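Local coordinates for tail fiber protein (PDB 6CL6), which forms the trimeric fibre of an R-type pyocin, a contractile injection system, and probably binds receptors on the surface of target bacteria, at residues Y163-A168 with D189-Y194. Numbering follows the deposited sequence.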
# COMPACT_ATOMS: atom_id res chain seq x y z
N TYR A 163 22.34 23.75 -6.96
CA TYR A 163 22.16 23.05 -5.69
C TYR A 163 21.08 21.99 -5.90
O TYR A 163 20.12 22.23 -6.64
CB TYR A 163 21.75 24.00 -4.58
CG TYR A 163 22.84 24.90 -4.02
CD1 TYR A 163 23.28 26.00 -4.74
CD2 TYR A 163 23.41 24.64 -2.78
CE1 TYR A 163 24.26 26.83 -4.22
CE2 TYR A 163 24.40 25.46 -2.26
CZ TYR A 163 24.81 26.56 -2.99
OH TYR A 163 25.79 27.40 -2.47
N PRO A 164 21.21 20.82 -5.29
CA PRO A 164 20.19 19.78 -5.49
C PRO A 164 18.92 20.03 -4.73
O PRO A 164 17.88 19.44 -5.06
CB PRO A 164 20.88 18.49 -5.01
CG PRO A 164 21.87 18.96 -3.99
CD PRO A 164 22.33 20.34 -4.47
N ILE A 165 18.97 20.86 -3.71
CA ILE A 165 17.84 21.17 -2.83
C ILE A 165 18.15 22.54 -2.25
O ILE A 165 19.32 22.92 -2.09
CB ILE A 165 17.69 20.09 -1.73
CG1 ILE A 165 16.43 20.30 -0.90
CG2 ILE A 165 18.95 20.08 -0.82
CD1 ILE A 165 15.16 19.90 -1.66
N VAL A 166 17.11 23.30 -1.98
CA VAL A 166 17.30 24.62 -1.36
C VAL A 166 17.46 24.42 0.13
O VAL A 166 16.47 24.48 0.89
CB VAL A 166 16.17 25.59 -1.71
CG1 VAL A 166 16.39 26.95 -1.04
CG2 VAL A 166 16.10 25.76 -3.22
N ARG A 167 18.70 24.12 0.56
CA ARG A 167 19.02 23.86 1.95
C ARG A 167 20.49 24.13 2.17
O ARG A 167 21.33 23.83 1.31
CB ARG A 167 18.74 22.40 2.38
CG ARG A 167 17.34 21.94 2.33
CD ARG A 167 16.52 22.41 3.51
NE ARG A 167 15.29 21.58 3.63
CZ ARG A 167 14.28 21.63 2.79
NH1 ARG A 167 14.32 22.42 1.74
NH2 ARG A 167 13.22 20.85 2.97
N ALA A 168 20.82 24.68 3.34
CA ALA A 168 22.20 24.62 3.82
C ALA A 168 22.68 23.17 3.80
O ALA A 168 21.89 22.23 3.90
CB ALA A 168 22.26 25.20 5.23
N ASP A 189 19.62 19.58 7.32
CA ASP A 189 18.47 19.03 8.03
C ASP A 189 18.13 17.59 7.62
O ASP A 189 17.01 17.12 7.87
CB ASP A 189 17.24 19.91 7.79
CG ASP A 189 16.84 19.98 6.33
OD1 ASP A 189 17.59 19.45 5.49
OD2 ASP A 189 15.76 20.53 6.02
N GLY A 190 19.03 16.92 6.92
CA GLY A 190 18.79 15.55 6.49
C GLY A 190 17.71 15.41 5.44
O GLY A 190 17.16 14.32 5.27
N GLU A 191 17.37 16.50 4.75
CA GLU A 191 16.36 16.43 3.70
C GLU A 191 16.67 15.26 2.79
O GLU A 191 15.80 14.46 2.49
CB GLU A 191 16.29 17.74 2.91
CG GLU A 191 15.13 17.78 1.91
CD GLU A 191 15.45 17.08 0.59
OE1 GLU A 191 16.62 17.14 0.14
OE2 GLU A 191 14.53 16.50 -0.03
N SER A 192 17.91 15.16 2.36
CA SER A 192 18.48 13.93 1.81
C SER A 192 19.97 14.14 1.56
O SER A 192 20.57 15.10 2.04
CB SER A 192 17.78 13.48 0.53
OG SER A 192 18.13 12.13 0.29
N PHE A 193 20.56 13.18 0.84
CA PHE A 193 21.97 13.09 0.46
C PHE A 193 21.95 12.88 -1.04
O PHE A 193 21.16 12.06 -1.53
CB PHE A 193 22.64 11.93 1.21
CG PHE A 193 24.15 11.89 1.10
CD1 PHE A 193 24.78 11.48 -0.05
CD2 PHE A 193 24.93 12.24 2.21
CE1 PHE A 193 26.19 11.46 -0.11
CE2 PHE A 193 26.30 12.19 2.14
CZ PHE A 193 26.92 11.79 0.98
N TYR A 194 22.72 13.69 -1.77
CA TYR A 194 22.67 13.74 -3.22
C TYR A 194 24.03 13.51 -3.85
O TYR A 194 25.05 13.87 -3.26
CB TYR A 194 22.20 15.11 -3.72
CG TYR A 194 20.78 15.49 -3.33
CD1 TYR A 194 20.50 15.97 -2.05
CD2 TYR A 194 19.77 15.37 -4.21
CE1 TYR A 194 19.24 16.30 -1.70
CE2 TYR A 194 18.48 15.73 -3.87
CZ TYR A 194 18.22 16.19 -2.62
OH TYR A 194 16.93 16.55 -2.27
O HOH W 1 15.67 17.74 -4.37
O HOH W 2 13.15 18.75 4.78
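Pro164 lies over one face of the Tyr194 ring, its CB 3.6 Å from the ring centroid and 22° off the normal, a CH-pi contact displaced toward the CG/CD2 rim. The Ile165 side chain runs at about a right angle to that of Tyr194, with Ile165 CG2 3.9 Å from Tyr194 CE1. Ile165 CG1, anti to the backbone N, meets the Glu191 carboxylate tip to tip, 3.3 Å from Glu191 OE1. Glu191 OE1 lies in the plane of the Tyr194 ring and accepts a 2.5 Å hydrogen bond from Tyr194 OH on its syn lone pair. Glu191 CG, anti to the backbone N (chi1 -173°), lies over one face of the Arg167 guanidinium, and the bend at chi2 swings the carboxylate toward Ile165 and Tyr194 OH. At the guanidinium edge, Arg167 NE donates to the syn lone pair of Asp189 OD2 at 2.7 Å, a salt bridge with an N-H...O angle of 147°.

Further bonds fix these groups. Arg167 NH1 reaches back to Val166 O, while Asp189 OD1 receives Glu191 N at 3.0 Å, closing an Asx turn. One water donates to both Pro164 O and Tyr194 OH; Arg208 forms a salt bridge with Glu191 OE2. Trp206 also touches Pro164 and Tyr194, and Phe204 of the second subunit packs on Asp189. The contact thus ties the loop between helix 154-159 and strand 169-177 to the turn entering strand 193-199. Arg208 and Tyr194 OH probably stabilise ionised Glu191, which borders the apolar Pro164-Ile165-Tyr194 cluster, while Arg167 should do likewise for Asp189 at the other end of the contact.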